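Local coordinates for glycolipid-binding domain-containing protein (Pseudomonas aeruginosa, PDB 2H1T) that is of unknown function but belongs to a family with a new fold and a possible role in glycolipid binding or metabolism, at residues V67-L78 with L132-P141. Sequence-based numbering, arbitrary orientation.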
ATOM      1  N   VAL A  67      -4.268   0.265 -11.250  1.00 15.71           N
ATOM      2  CA  VAL A  67      -4.533   0.235  -9.814  1.00 17.47           C
ATOM      3  C   VAL A  67      -4.730  -1.187  -9.361  1.00 15.75           C
ATOM      4  O   VAL A  67      -5.473  -1.935  -9.968  1.00 15.00           O
ATOM      5  CB  VAL A  67      -5.764   1.061  -9.419  1.00 18.68           C
ATOM      6  CG1 VAL A  67      -7.001   0.607 -10.147  1.00 18.20           C
ATOM      7  CG2 VAL A  67      -5.993   0.975  -7.939  1.00 22.59           C
ATOM      8  N   GLU A  68      -4.071  -1.536  -8.273  1.00 15.17           N
ATOM      9  CA  GLU A  68      -4.272  -2.820  -7.636  1.00 14.84           C
ATOM     10  C   GLU A  68      -4.817  -2.656  -6.214  1.00 12.94           C
ATOM     11  O   GLU A  68      -4.290  -1.884  -5.400  1.00 11.30           O
ATOM     12  CB  GLU A  68      -2.976  -3.619  -7.603  1.00 13.71           C
ATOM     13  CG  GLU A  68      -2.155  -3.572  -8.862  1.00 19.29           C
ATOM     14  CD  GLU A  68      -1.048  -4.632  -8.890  1.00 22.30           C
ATOM     15  OE1 GLU A  68      -0.728  -5.238  -7.820  1.00 24.16           O
ATOM     16  OE2 GLU A  68      -0.517  -4.864 -10.002  1.00 23.06           O
ATOM     17  N   SER A  69      -5.876  -3.401  -5.943  1.00 11.81           N
ATOM     18  CA  SER A  69      -6.576  -3.355  -4.677  1.00 14.17           C
ATOM     19  C   SER A  69      -7.147  -4.732  -4.403  1.00 15.26           C
ATOM     20  O   SER A  69      -6.995  -5.645  -5.205  1.00 16.26           O
ATOM     21  CB  SER A  69      -7.721  -2.332  -4.753  1.00 16.54           C
ATOM     22  OG  SER A  69      -8.770  -2.790  -5.613  1.00 19.46           O
ATOM     23  N   GLU A  70      -7.796  -4.845  -3.250  1.00 16.77           N
ATOM     24  CA  GLU A  70      -8.462  -6.083  -2.898  0.50 17.87           C
ATOM     25  C   GLU A  70      -9.471  -6.475  -3.971  1.00 18.07           C
ATOM     26  O   GLU A  70      -9.647  -7.673  -4.192  1.00 18.11           O
ATOM     27  CB  GLU A  70      -9.115  -5.998  -1.519  0.50 17.20           C
ATOM     28  CG  GLU A  70      -9.685  -7.328  -1.012  0.50 16.09           C
ATOM     29  CD  GLU A  70     -11.106  -7.607  -1.508  0.50 17.22           C
ATOM     30  OE1 GLU A  70     -11.819  -6.655  -1.865  0.50 20.17           O
ATOM     31  OE2 GLU A  70     -11.518  -8.782  -1.545  0.50 17.05           O
ATOM     32  N   THR A  71     -10.060  -5.490  -4.669  1.00 18.97           N
ATOM     33  CA  THR A  71     -11.105  -5.754  -5.684  1.00 20.73           C
ATOM     34  C   THR A  71     -10.576  -6.251  -7.010  1.00 21.35           C
ATOM     35  O   THR A  71     -11.349  -6.730  -7.844  1.00 22.59           O
ATOM     36  CB  THR A  71     -11.976  -4.512  -5.972  1.00 22.51           C
ATOM     37  OG1 THR A  71     -11.143  -3.372  -6.187  1.00 28.93           O
ATOM     38  CG2 THR A  71     -12.893  -4.216  -4.800  1.00 25.96           C
ATOM     39  N   GLY A  72      -9.274  -6.135  -7.224  1.00 19.96           N
ATOM     40  CA  GLY A  72      -8.657  -6.668  -8.428  1.00 20.28           C
ATOM     41  C   GLY A  72      -7.776  -5.606  -9.038  1.00 20.62           C
ATOM     42  O   GLY A  72      -7.468  -4.615  -8.403  1.00 19.92           O
ATOM     43  N   VAL A  73      -7.368  -5.839 -10.274  1.00 21.31           N
ATOM     44  CA  VAL A  73      -6.554  -4.896 -11.004  1.00 21.62           C
ATOM     45  C   VAL A  73      -7.533  -4.167 -11.902  1.00 22.07           C
ATOM     46  O   VAL A  73      -8.359  -4.798 -12.523  1.00 21.02           O
ATOM     47  CB  VAL A  73      -5.492  -5.608 -11.849  1.00 22.80           C
ATOM     48  CG1 VAL A  73      -4.696  -4.589 -12.697  1.00 27.79           C
ATOM     49  CG2 VAL A  73      -4.590  -6.442 -10.958  1.00 22.46           C
ATOM     50  N   ARG A  74      -7.452  -2.845 -11.929  1.00 22.77           N
ATOM     51  CA  ARG A  74      -8.226  -2.041 -12.871  1.00 25.14           C
ATOM     52  C   ARG A  74      -7.259  -1.144 -13.654  1.00 22.05           C
ATOM     53  O   ARG A  74      -6.305  -0.544 -13.101  1.00 21.11           O
ATOM     54  CB  ARG A  74      -9.315  -1.228 -12.151  1.00 26.03           C
ATOM     55  CG  ARG A  74      -9.713   0.064 -12.857  1.00 27.29           C
ATOM     56  CD  ARG A  74     -11.166   0.461 -12.635  1.00 30.56           C
ATOM     57  NE  ARG A  74     -11.510   1.735 -13.284  1.00 34.49           N
ATOM     58  CZ  ARG A  74     -11.803   1.914 -14.581  1.00 36.29           C
ATOM     59  NH1 ARG A  74     -11.784   0.919 -15.469  1.00 34.46           N
ATOM     60  NH2 ARG A  74     -12.122   3.127 -15.000  1.00 35.58           N
ATOM     61  N   LYS A  75      -7.498  -1.073 -14.953  1.00 21.59           N
ATOM     62  CA  LYS A  75      -6.722  -0.210 -15.801  1.00 21.98           C
ATOM     63  C   LYS A  75      -7.630   0.883 -16.435  1.00 20.81           C
ATOM     64  O   LYS A  75      -8.839   0.693 -16.607  1.00 20.76           O
ATOM     65  CB  LYS A  75      -6.022  -1.052 -16.880  1.00 23.29           C
ATOM     66  CG  LYS A  75      -5.033  -2.078 -16.334  1.00 23.09           C
ATOM     67  CD  LYS A  75      -4.458  -2.962 -17.444  1.00 24.24           C
ATOM     68  CE  LYS A  75      -3.739  -4.160 -16.811  1.00 26.83           C
ATOM     69  NZ  LYS A  75      -3.359  -5.251 -17.765  1.00 27.28           N
ATOM     70  N   LEU A  76      -7.001   1.994 -16.789  1.00 20.01           N
ATOM     71  CA  LEU A  76      -7.630   3.070 -17.568  1.00 19.57           C
ATOM     72  C   LEU A  76      -6.593   3.714 -18.485  1.00 17.25           C
ATOM     73  O   LEU A  76      -5.490   4.070 -18.054  1.00 14.39           O
ATOM     74  CB  LEU A  76      -8.253   4.106 -16.628  1.00 20.60           C
ATOM     75  CG  LEU A  76      -8.907   5.365 -17.242  1.00 21.70           C
ATOM     76  CD1 LEU A  76     -10.153   4.976 -18.101  1.00 22.18           C
ATOM     77  CD2 LEU A  76      -9.291   6.351 -16.142  1.00 20.92           C
ATOM     78  N   HIS A  77      -6.959   3.848 -19.761  1.00 17.03           N
ATOM     79  CA  HIS A  77      -6.128   4.492 -20.776  1.00 16.89           C
ATOM     80  C   HIS A  77      -6.931   5.588 -21.481  1.00 15.58           C
ATOM     81  O   HIS A  77      -7.911   5.307 -22.163  1.00 16.88           O
ATOM     82  CB  HIS A  77      -5.684   3.475 -21.823  1.00 16.11           C
ATOM     83  CG  HIS A  77      -4.617   3.980 -22.749  1.00 16.68           C
ATOM     84  ND1 HIS A  77      -4.202   3.274 -23.854  1.00 19.22           N
ATOM     85  CD2 HIS A  77      -3.881   5.119 -22.739  1.00 16.06           C
ATOM     86  CE1 HIS A  77      -3.259   3.957 -24.490  1.00 22.95           C
ATOM     87  NE2 HIS A  77      -3.037   5.078 -23.825  1.00 18.12           N
ATOM     88  N   LEU A  78      -6.501   6.832 -21.321  1.00 15.05           N
ATOM     89  CA  LEU A  78      -7.170   7.986 -21.922  1.00 14.97           C
ATOM     90  C   LEU A  78      -6.231   8.718 -22.867  1.00 16.14           C
ATOM     91  O   LEU A  78      -5.013   8.825 -22.620  1.00 16.75           O
ATOM     92  CB  LEU A  78      -7.636   8.966 -20.811  1.00 15.18           C
ATOM     93  CG  LEU A  78      -8.693   8.458 -19.839  1.00 17.46           C
ATOM     94  CD1 LEU A  78      -8.870   9.425 -18.726  1.00 18.02           C
ATOM     95  CD2 LEU A  78     -10.040   8.196 -20.582  1.00 20.58           C
ATOM     96  N   LEU A 132     -10.804  17.164 -15.802  1.00 16.95           N
ATOM     97  CA  LEU A 132     -11.255  15.758 -15.775  1.00 16.34           C
ATOM     98  C   LEU A 132     -10.817  15.089 -14.467  1.00 16.92           C
ATOM     99  O   LEU A 132      -9.654  14.752 -14.262  1.00 17.24           O
ATOM    100  CB  LEU A 132     -10.777  15.012 -17.037  1.00 16.76           C
ATOM    101  CG  LEU A 132     -11.221  13.587 -17.192  1.00 16.77           C
ATOM    102  CD1 LEU A 132     -12.779  13.502 -17.255  1.00 17.25           C
ATOM    103  CD2 LEU A 132     -10.582  12.976 -18.474  1.00 17.56           C
ATOM    104  N   TYR A 133     -11.770  14.926 -13.556  1.00 17.32           N
ATOM    105  CA  TYR A 133     -11.472  14.537 -12.174  1.00 15.25           C
ATOM    106  C   TYR A 133     -11.562  13.022 -12.123  1.00 15.95           C
ATOM    107  O   TYR A 133     -12.598  12.432 -12.478  1.00 15.68           O
ATOM    108  CB  TYR A 133     -12.479  15.144 -11.227  1.00 15.19           C
ATOM    109  CG  TYR A 133     -12.332  14.677  -9.788  1.00 17.68           C
ATOM    110  CD1 TYR A 133     -11.226  15.074  -9.015  1.00 16.84           C
ATOM    111  CD2 TYR A 133     -13.296  13.862  -9.190  1.00 15.80           C
ATOM    112  CE1 TYR A 133     -11.077  14.668  -7.684  1.00 17.05           C
ATOM    113  CE2 TYR A 133     -13.142  13.460  -7.862  1.00 16.54           C
ATOM    114  CZ  TYR A 133     -12.040  13.860  -7.123  1.00 19.92           C
ATOM    115  OH  TYR A 133     -11.928  13.411  -5.809  1.00 19.65           O
ATOM    116  N   ILE A 134     -10.477  12.402 -11.671  1.00 15.44           N
ATOM    117  CA  ILE A 134     -10.354  10.929 -11.598  1.00 16.54           C
ATOM    118  C   ILE A 134      -9.912  10.607 -10.166  1.00 17.78           C
ATOM    119  O   ILE A 134      -8.810  10.953  -9.746  1.00 16.47           O
ATOM    120  CB  ILE A 134      -9.291  10.405 -12.609  1.00 14.78           C
ATOM    121  CG1 ILE A 134      -9.588  10.956 -13.996  1.00 19.59           C
ATOM    122  CG2 ILE A 134      -9.266   8.829 -12.629  1.00 17.33           C
ATOM    123  CD1 ILE A 134      -8.486  10.762 -15.038  1.00 18.83           C
ATOM    124  N   GLU A 135     -10.807   9.963  -9.434  1.00 17.32           N
ATOM    125  CA  GLU A 135     -10.610   9.632  -8.027  1.00 19.69           C
ATOM    126  C   GLU A 135     -10.212   8.182  -7.915  1.00 19.24           C
ATOM    127  O   GLU A 135     -10.998   7.281  -8.271  1.00 17.30           O
ATOM    128  CB  GLU A 135     -11.890   9.937  -7.265  1.00 19.15           C
ATOM    129  CG  GLU A 135     -11.803   9.887  -5.797  1.00 24.50           C
ATOM    130  CD  GLU A 135     -13.161  10.192  -5.144  1.00 23.17           C
ATOM    131  OE1 GLU A 135     -13.680  11.334  -5.287  1.00 24.74           O
ATOM    132  OE2 GLU A 135     -13.685   9.286  -4.474  1.00 31.96           O
ATOM    133  N   ALA A 136      -8.992   7.941  -7.418  1.00 19.51           N
ATOM    134  CA  ALA A 136      -8.600   6.570  -7.089  1.00 18.70           C
ATOM    135  C   ALA A 136      -9.328   6.144  -5.800  1.00 19.78           C
ATOM    136  O   ALA A 136      -9.597   6.980  -4.936  1.00 19.45           O
ATOM    137  CB  ALA A 136      -7.078   6.470  -6.886  1.00 19.90           C
ATOM    138  N   PRO A 137      -9.557   4.828  -5.630  1.00 18.23           N
ATOM    139  CA  PRO A 137      -9.158   3.729  -6.542  1.00 19.99           C
ATOM    140  C   PRO A 137     -10.090   3.378  -7.716  1.00 21.66           C
ATOM    141  O   PRO A 137      -9.709   2.575  -8.566  1.00 21.73           O
ATOM    142  CB  PRO A 137      -9.041   2.530  -5.576  1.00 19.62           C
ATOM    143  CG  PRO A 137      -9.999   2.819  -4.488  1.00 19.30           C
ATOM    144  CD  PRO A 137     -10.121   4.307  -4.367  1.00 18.92           C
ATOM    145  N   ALA A 138     -11.288   3.952  -7.781  1.00 22.80           N
ATOM    146  CA  ALA A 138     -12.268   3.484  -8.767  1.00 21.14           C
ATOM    147  C   ALA A 138     -11.974   3.951 -10.182  1.00 20.44           C
ATOM    148  O   ALA A 138     -12.392   3.284 -11.116  1.00 18.50           O
ATOM    149  CB  ALA A 138     -13.647   3.874  -8.386  1.00 22.71           C
ATOM    150  N   LEU A 139     -11.313   5.098 -10.312  1.00 20.06           N
ATOM    151  CA  LEU A 139     -10.837   5.641 -11.592  1.00 21.95           C
ATOM    152  C   LEU A 139     -11.977   5.776 -12.598  1.00 21.56           C
ATOM    153  O   LEU A 139     -11.869   5.339 -13.754  1.00 20.81           O
ATOM    154  CB  LEU A 139      -9.726   4.767 -12.185  1.00 23.00           C
ATOM    155  CG  LEU A 139      -8.445   4.523 -11.385  1.00 22.78           C
ATOM    156  CD1 LEU A 139      -7.504   3.775 -12.280  1.00 21.66           C
ATOM    157  CD2 LEU A 139      -7.835   5.803 -10.920  1.00 20.67           C
ATOM    158  N   GLU A 140     -13.079   6.356 -12.125  1.00 21.02           N
ATOM    159  CA  GLU A 140     -14.248   6.671 -12.968  1.00 22.57           C
ATOM    160  C   GLU A 140     -14.259   8.165 -13.242  1.00 18.84           C
ATOM    161  O   GLU A 140     -14.670   8.947 -12.389  1.00 16.65           O
ATOM    162  CB  GLU A 140     -15.514   6.248 -12.246  1.00 22.63           C
ATOM    163  CG  GLU A 140     -15.701   4.766 -12.280  1.00 25.48           C
ATOM    164  CD  GLU A 140     -16.598   4.259 -11.162  1.00 27.72           C
ATOM    165  OE1 GLU A 140     -16.995   5.062 -10.274  1.00 35.46           O
ATOM    166  OE2 GLU A 140     -16.872   3.047 -11.164  1.00 30.42           O
ATOM    167  N   PRO A 141     -13.734   8.580 -14.402  1.00 17.79           N
ATOM    168  CA  PRO A 141     -13.580  10.030 -14.559  1.00 15.26           C
ATOM    169  C   PRO A 141     -14.878  10.804 -14.653  1.00 17.37           C
ATOM    170  O   PRO A 141     -15.900  10.273 -15.129  1.00 16.27           O
ATOM    171  CB  PRO A 141     -12.815  10.164 -15.883  1.00 15.53           C
ATOM    172  CG  PRO A 141     -12.108   8.770 -16.055  1.00 15.48           C
ATOM    173  CD  PRO A 141     -13.203   7.855 -15.570  1.00 18.32           C
TER
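With CG swung roughly opposite the backbone N (chi1 153°) and a bend at chi2 (149°), Arg-74 lays its guanidinium against the loop after strand 126-135, at Ala-138 and Leu-139, one edge facing two successive carbonyls. NE gives its hydrogen to Ala-138 O at 2.8 Å, and NH2 reaches Leu-139 O at 2.6 Å. The second bond is the straighter (N-H...O 159°) and lies near the guanidinium plane, although NH2 sits above the plane of that carbonyl; Ala-138 O stands somewhat out of the guanidinium plane. Leu-139 has positive phi, and its N bonds back to Glu-135 O, closing the turn that carries the two carbonyls.

Beside the arginine the contact is apolar. Leu-139 CD1 slides past Val-67 CG1 in the opposite direction, 3.9 Å apart, and Val-67 CG1 also rests on the carbonyl O of Pro-137, the residue after a cis peptide. Further along, Leu-76 CD2 abuts CG at the corner of the Pro-141 ring, 3.7 Å away. Leu-78 points CD1 at Ile-134 CD1 (3.9 Å) and Leu-132 CD2. Phe-65 backs Leu-76 and Leu-139, and Phe-97 packs on Leu-132 and Pro-141.

The antiparallel hairpin 60-69/72-80 of one sheet is thus joined to the end of strand 126-135, in the mixed sheet, and the loop that follows it. Two N-H groups of a single side chain satisfy consecutive backbone carbonyls, which should hold the guanidinium against rotation and pin the turn to the hairpin, with the aliphatic side chains packing beside it.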